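Local coordinates for protein phosphopantothenoylcysteine decarboxylase (Cryptococcus neoformans, PDB 6EOA) that binds flavin mononucleotide and probably decarboxylates phosphopantothenoylcysteine in coenzyme A biosynthesis, as a trimeric member of the flavin-containing cysteine decarboxylase family, at residues A[34-39]-A[128-133]; A[133-138]-A[168-173]. All blocks are in the same frame, centred on the assembly; numbering follows the deposited sequence.

Both contacts lie in the parallel sheet of the flavoprotein fold, and Leu-133 belongs to both. Contact 1 sets strand 35-41 against the end of helix 123-130 and the start of strand 133-139. Contact 2 sets strand 133-139 against strand 169-173. The two centres are about 12 Å apart. Strand 133-139 therefore lies between the other two strands, and a probable hydrogen bond from Val-135 N to Val-38 O, 2.9 Å, carries the pairing of contact 1 onward. The bound FMN is near the Pro-138 end of contact 2, about 7 Å from that side chain. In contact 1, the side chain of Val-38 is still about 11 Å from that of Thr-70, an FMN-binding residue.

Contact 1. Residues A[34-39]-A[128-133]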
loop_
_atom_site.group_PDB
_atom_site.type_symbol
_atom_site.label_atom_id
_atom_site.label_comp_id
_atom_site.label_asym_id
_atom_site.label_seq_id
_atom_site.Cartn_x
_atom_site.Cartn_y
_atom_site.Cartn_z
ATOM N N ILE A 34 -16.488 -12.379 30.801
ATOM C CA ILE A 34 -16.254 -11.154 30.045
ATOM C C ILE A 34 -16.097 -11.437 28.556
ATOM O O ILE A 34 -15.351 -12.332 28.157
ATOM C CB ILE A 34 -15.009 -10.409 30.565
ATOM C CG1 ILE A 34 -15.176 -10.086 32.051
ATOM C CG2 ILE A 34 -14.769 -9.136 29.762
ATOM C CD1 ILE A 34 -13.871 -9.933 32.800
ATOM N N PHE A 35 -16.822 -10.675 27.742
ATOM C CA PHE A 35 -16.728 -10.774 26.291
ATOM C C PHE A 35 -15.872 -9.633 25.770
ATOM O O PHE A 35 -16.108 -8.472 26.105
ATOM C CB PHE A 35 -18.117 -10.742 25.653
ATOM C CG PHE A 35 -18.119 -11.014 24.176
ATOM C CD1 PHE A 35 -18.387 -10.003 23.268
ATOM C CD2 PHE A 35 -17.856 -12.287 23.696
ATOM C CE1 PHE A 35 -18.396 -10.259 21.907
ATOM C CE2 PHE A 35 -17.861 -12.546 22.339
ATOM C CZ PHE A 35 -18.131 -11.531 21.444
ATOM N N ARG A 36 -14.879 -9.961 24.951
ATOM C CA ARG A 36 -13.887 -8.978 24.534
ATOM C C ARG A 36 -13.976 -8.667 23.043
ATOM O O ARG A 36 -13.820 -9.549 22.196
ATOM C CB ARG A 36 -12.486 -9.470 24.899
ATOM C CG ARG A 36 -12.292 -9.610 26.403
ATOM C CD ARG A 36 -11.041 -10.386 26.764
ATOM N NE ARG A 36 -10.714 -10.223 28.178
ATOM C CZ ARG A 36 -11.106 -11.045 29.147
ATOM N NH1 ARG A 36 -11.845 -12.113 28.867
ATOM N NH2 ARG A 36 -10.753 -10.800 30.403
ATOM N N VAL A 37 -14.234 -7.398 22.739
ATOM C CA VAL A 37 -14.405 -6.950 21.367
ATOM C C VAL A 37 -13.299 -5.990 20.974
ATOM O O VAL A 37 -13.025 -5.026 21.685
ATOM C CB VAL A 37 -15.767 -6.246 21.160
ATOM C CG1 VAL A 37 -15.978 -5.920 19.695
ATOM C CG2 VAL A 37 -16.900 -7.108 21.668
ATOM N N VAL A 38 -12.658 -6.263 19.844
ATOM C CA VAL A 38 -11.759 -5.297 19.239
ATOM C C VAL A 38 -12.496 -4.564 18.127
ATOM O O VAL A 38 -12.977 -5.179 17.174
ATOM C CB VAL A 38 -10.486 -5.957 18.676
ATOM C CG1 VAL A 38 -9.744 -4.991 17.763
ATOM C CG2 VAL A 38 -9.587 -6.420 19.807
ATOM N N LEU A 39 -12.603 -3.248 18.259
ATOM C CA LEU A 39 -13.218 -2.436 17.218
ATOM C C LEU A 39 -12.149 -1.847 16.300
ATOM O O LEU A 39 -11.269 -1.117 16.751
ATOM C CB LEU A 39 -14.060 -1.319 17.830
ATOM C CG LEU A 39 -14.642 -0.304 16.840
ATOM C CD1 LEU A 39 -15.756 -0.923 15.990
ATOM C CD2 LEU A 39 -15.136 0.940 17.568
ATOM N N ARG A 128 -4.813 -10.039 19.133
ATOM C CA ARG A 128 -5.414 -11.247 18.575
ATOM C C ARG A 128 -5.793 -12.239 19.669
ATOM O O ARG A 128 -6.863 -12.848 19.626
ATOM C CB ARG A 128 -4.463 -11.921 17.592
ATOM C CG ARG A 128 -4.908 -13.320 17.211
ATOM C CD ARG A 128 -3.738 -14.177 16.801
ATOM N NE ARG A 128 -3.018 -14.750 17.931
ATOM C CZ ARG A 128 -1.821 -15.316 17.828
ATOM N NH1 ARG A 128 -1.217 -15.367 16.646
ATOM N NH2 ARG A 128 -1.225 -15.825 18.900
ATOM N N ARG A 129 -4.899 -12.405 20.640
ATOM C CA ARG A 129 -5.134 -13.305 21.764
ATOM C C ARG A 129 -6.316 -12.834 22.602
ATOM O O ARG A 129 -7.184 -13.622 22.983
ATOM C CB ARG A 129 -3.881 -13.405 22.637
ATOM C CG ARG A 129 -2.673 -13.987 21.922
ATOM C CD ARG A 129 -1.440 -14.007 22.818
ATOM N NE ARG A 129 -0.310 -14.678 22.179
ATOM C CZ ARG A 129 0.964 -14.462 22.493
ATOM N NH1 ARG A 129 1.277 -13.582 23.436
ATOM N NH2 ARG A 129 1.928 -15.119 21.859
ATOM N N TRP A 130 -6.330 -11.532 22.868
ATOM C CA TRP A 130 -7.340 -10.879 23.690
ATOM C C TRP A 130 -8.748 -10.983 23.103
ATOM O O TRP A 130 -9.700 -11.332 23.805
ATOM C CB TRP A 130 -6.957 -9.403 23.873
ATOM C CG TRP A 130 -7.808 -8.633 24.839
ATOM C CD1 TRP A 130 -7.643 -8.554 26.191
ATOM C CD2 TRP A 130 -8.939 -7.808 24.524
ATOM N NE1 TRP A 130 -8.609 -7.743 26.739
ATOM C CE2 TRP A 130 -9.416 -7.273 25.737
ATOM C CE3 TRP A 130 -9.597 -7.478 23.336
ATOM C CZ2 TRP A 130 -10.522 -6.425 25.796
ATOM C CZ3 TRP A 130 -10.696 -6.636 23.396
ATOM C CH2 TRP A 130 -11.145 -6.118 24.616
ATOM N N ALA A 131 -8.866 -10.680 21.812
ATOM C CA ALA A 131 -10.162 -10.539 21.145
ATOM C C ALA A 131 -10.996 -11.821 21.097
ATOM O O ALA A 131 -10.499 -12.894 20.749
ATOM C CB ALA A 131 -9.953 -10.018 19.733
ATOM N N ASP A 132 -12.272 -11.692 21.450
ATOM C CA ASP A 132 -13.252 -12.752 21.239
ATOM C C ASP A 132 -14.000 -12.481 19.943
ATOM O O ASP A 132 -14.581 -13.380 19.338
ATOM C CB ASP A 132 -14.235 -12.838 22.409
ATOM C CG ASP A 132 -13.565 -13.245 23.702
ATOM O OD1 ASP A 132 -12.642 -14.086 23.652
ATOM O OD2 ASP A 132 -13.960 -12.725 24.767
ATOM N N LEU A 133 -13.977 -11.218 19.530
ATOM C CA LEU A 133 -14.654 -10.777 18.321
ATOM C C LEU A 133 -13.929 -9.569 17.744
ATOM O O LEU A 133 -13.453 -8.710 18.485
ATOM C CB LEU A 133 -16.119 -10.436 18.616
ATOM C CG LEU A 133 -16.953 -9.806 17.494
ATOM C CD1 LEU A 133 -17.112 -10.762 16.319
ATOM C CD2 LEU A 133 -18.317 -9.360 18.015
#
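Arg-36 lies across one face of the Trp-130 indole. Its CB sits over the six-membered ring, 3.5 Å from the ring centroid and only 7° off the normal, a CH-pi contact. From there the chain runs extended as far as NE. CG passes over CZ2 and CE2, and CD reaches NE1. The guanidinium plane stands 85° from the indole plane, with Trp-130 NE1 at its edge. Arg-36 NH2 also forms a salt bridge with Asp-32.

Trp-130 CG is anti to the backbone N, beside the carbonyl carbon. The edge of the ring meets Val-37 O in the ring plane, with CZ3 3.3 Å from that oxygen. CE3 touches Val-38 CG2, which also packs on Ala-131 CB at 3.6 Å.

Here the chain leaves helix 123-130 and enters the next strand of a parallel alpha/beta sheet of Rossmann-like topology. Ala-131 is the first residue to leave the helix, and Asp-132 follows it in the link to the strand. Asp-132 OD2 takes the N-H of Arg-36 at 2.9 Å, on the anti side of the carboxylate and 29° out of its plane. Its own N donates to Arg-36 O at 2.7 Å. The same oxygen receives a weak bond from Leu-133 N. Val-38 N then donates to Leu-133 O, 2.9 Å away, in a nearly straight bond.

Phe-35 packs against Asp-132 and Leu-133. Its CE2 lies against Asp-132 CB, and its CZ is 3.6 Å from Leu-133 CB. Leu-133 CD2 comes to the ring edge in plane. Phe-232 and Ala-233 of helix 222-237 also pack on Phe-35.

Contact 2. Residues A[133-138]-A[168-173]; sequences LVVIAP and PVIVCP
Ile-136 reaches over strand 169-173 on the face it shares with Val-134, Val-169 and Val-171. Its CB lies 3.8 Å from Ile-170 O, and CG1 is about as close to the same oxygen. CG1 stands beside the backbone N and anti to the carbonyl carbon (chi1 -46°). CD1, at the tip, meets two valines: Val-171 CG2 at 3.8 Å and Val-169 CG1 at 4.1 Å. Val-171 runs side by side with Ile-136 and points the same way, while Val-169 crosses it obliquely. Leu-160 of helix 155-162 packs on this face too.

The two strands are neighbours in the parallel sheet, their axes 9° apart. Helices 141-149 and 155-162 lie between them in the chain, as in a beta-alpha-beta crossover. Val-134 N donates to Pro-168 O, Ile-170 N to Val-134 O, Ile-136 N to Ile-170 O and Cys-172 N to Ile-136 O. The shortest of the four runs from Ile-136 N to Ile-170 O, 2.7 Å.

On the other face, Leu-133 CD1 touches Pro-168 CG at 3.7 Å and also meets CG1 and CD1 of Ile-170. Phe-232 of helix 222-237 packs on both Leu-133 and Ile-170. Further along, Cys-172 SG lies 3.9 Å from Ala-137 CB. A cis peptide then leads into Pro-138, whose ring touches Ser-44 and Ala-174 of the FMN site and whose O is hydrogen-bonded to Ser-42 OG.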
loop_
_atom_site.group_PDB
_atom_site.type_symbol
_atom_site.label_atom_id
_atom_site.label_comp_id
_atom_site.label_asym_id
_atom_site.label_seq_id
_atom_site.Cartn_x
_atom_site.Cartn_y
_atom_site.Cartn_z
ATOM N N LEU A 133 -13.977 -11.218 19.530
ATOM C CA LEU A 133 -14.654 -10.777 18.321
ATOM C C LEU A 133 -13.929 -9.569 17.744
ATOM O O LEU A 133 -13.453 -8.710 18.485
ATOM C CB LEU A 133 -16.119 -10.436 18.616
ATOM C CG LEU A 133 -16.953 -9.806 17.494
ATOM C CD1 LEU A 133 -17.112 -10.762 16.319
ATOM C CD2 LEU A 133 -18.317 -9.360 18.015
ATOM N N VAL A 134 -13.825 -9.518 16.422
ATOM C CA VAL A 134 -13.266 -8.352 15.752
ATOM C C VAL A 134 -14.334 -7.708 14.879
ATOM O O VAL A 134 -14.922 -8.366 14.021
ATOM C CB VAL A 134 -12.038 -8.711 14.895
ATOM C CG1 VAL A 134 -11.544 -7.487 14.138
ATOM C CG2 VAL A 134 -10.930 -9.278 15.769
ATOM N N VAL A 135 -14.590 -6.426 15.112
ATOM C CA VAL A 135 -15.589 -5.693 14.340
ATOM C C VAL A 135 -14.944 -4.537 13.579
ATOM O O VAL A 135 -14.346 -3.643 14.174
ATOM C CB VAL A 135 -16.715 -5.151 15.243
ATOM C CG1 VAL A 135 -17.826 -4.536 14.404
ATOM C CG2 VAL A 135 -17.275 -6.267 16.125
ATOM N N ILE A 136 -15.066 -4.566 12.257
ATOM C CA ILE A 136 -14.543 -3.493 11.427
ATOM C C ILE A 136 -15.664 -2.524 11.074
ATOM O O ILE A 136 -16.445 -2.770 10.157
ATOM C CB ILE A 136 -13.904 -4.034 10.144
ATOM C CG1 ILE A 136 -12.989 -5.217 10.464
ATOM C CG2 ILE A 136 -13.130 -2.935 9.448
ATOM C CD1 ILE A 136 -12.407 -5.875 9.235
ATOM N N ALA A 137 -15.739 -1.425 11.815
ATOM C CA ALA A 137 -16.827 -0.467 11.659
ATOM C C ALA A 137 -16.336 0.955 11.913
ATOM O O ALA A 137 -16.081 1.332 13.056
ATOM C CB ALA A 137 -17.975 -0.809 12.598
ATOM N N PRO A 138 -16.214 1.754 10.847
ATOM C CA PRO A 138 -16.547 1.382 9.471
ATOM C C PRO A 138 -15.391 0.696 8.747
ATOM O O PRO A 138 -14.238 0.831 9.154
ATOM C CB PRO A 138 -16.853 2.728 8.827
ATOM C CG PRO A 138 -15.924 3.667 9.528
ATOM C CD PRO A 138 -15.797 3.166 10.946
ATOM N N PRO A 168 -14.269 -14.738 15.297
ATOM C CA PRO A 168 -15.144 -14.231 14.233
ATOM C C PRO A 168 -14.858 -12.768 13.877
ATOM O O PRO A 168 -14.354 -12.008 14.704
ATOM C CB PRO A 168 -16.546 -14.383 14.830
ATOM C CG PRO A 168 -16.335 -14.369 16.308
ATOM C CD PRO A 168 -15.015 -15.039 16.533
ATOM N N VAL A 169 -15.179 -12.387 12.646
ATOM C CA VAL A 169 -14.959 -11.026 12.178
ATOM C C VAL A 169 -16.215 -10.464 11.535
ATOM O O VAL A 169 -16.811 -11.099 10.666
ATOM C CB VAL A 169 -13.804 -10.948 11.157
ATOM C CG1 VAL A 169 -13.680 -9.535 10.596
ATOM C CG2 VAL A 169 -12.500 -11.389 11.792
ATOM N N ILE A 170 -16.615 -9.272 11.965
ATOM C CA ILE A 170 -17.738 -8.581 11.351
ATOM C C ILE A 170 -17.255 -7.347 10.602
ATOM O O ILE A 170 -16.656 -6.449 11.189
ATOM C CB ILE A 170 -18.786 -8.160 12.387
ATOM C CG1 ILE A 170 -19.318 -9.388 13.133
ATOM C CG2 ILE A 170 -19.919 -7.410 11.711
ATOM C CD1 ILE A 170 -20.252 -9.048 14.271
ATOM N N VAL A 171 -17.525 -7.310 9.302
ATOM C CA VAL A 171 -17.120 -6.189 8.467
ATOM C C VAL A 171 -18.322 -5.329 8.082
ATOM O O VAL A 171 -19.306 -5.826 7.545
ATOM C CB VAL A 171 -16.413 -6.673 7.195
ATOM C CG1 VAL A 171 -15.819 -5.497 6.448
ATOM C CG2 VAL A 171 -15.331 -7.670 7.552
ATOM N N CYS A 172 -18.235 -4.035 8.366
ATOM C CA CYS A 172 -19.309 -3.110 8.038
ATOM C C CYS A 172 -18.840 -2.090 7.018
ATOM O O CYS A 172 -18.344 -1.026 7.382
ATOM C CB CYS A 172 -19.815 -2.405 9.295
ATOM S SG CYS A 172 -20.110 -3.521 10.692
ATOM N N PRO A 173 -18.992 -2.419 5.726
ATOM C CA PRO A 173 -18.568 -1.505 4.662
ATOM C C PRO A 173 -19.283 -0.164 4.777
ATOM O O PRO A 173 -20.465 -0.118 5.117
ATOM C CB PRO A 173 -18.966 -2.241 3.378
ATOM C CG PRO A 173 -19.063 -3.684 3.779
ATOM C CD PRO A 173 -19.568 -3.663 5.189
#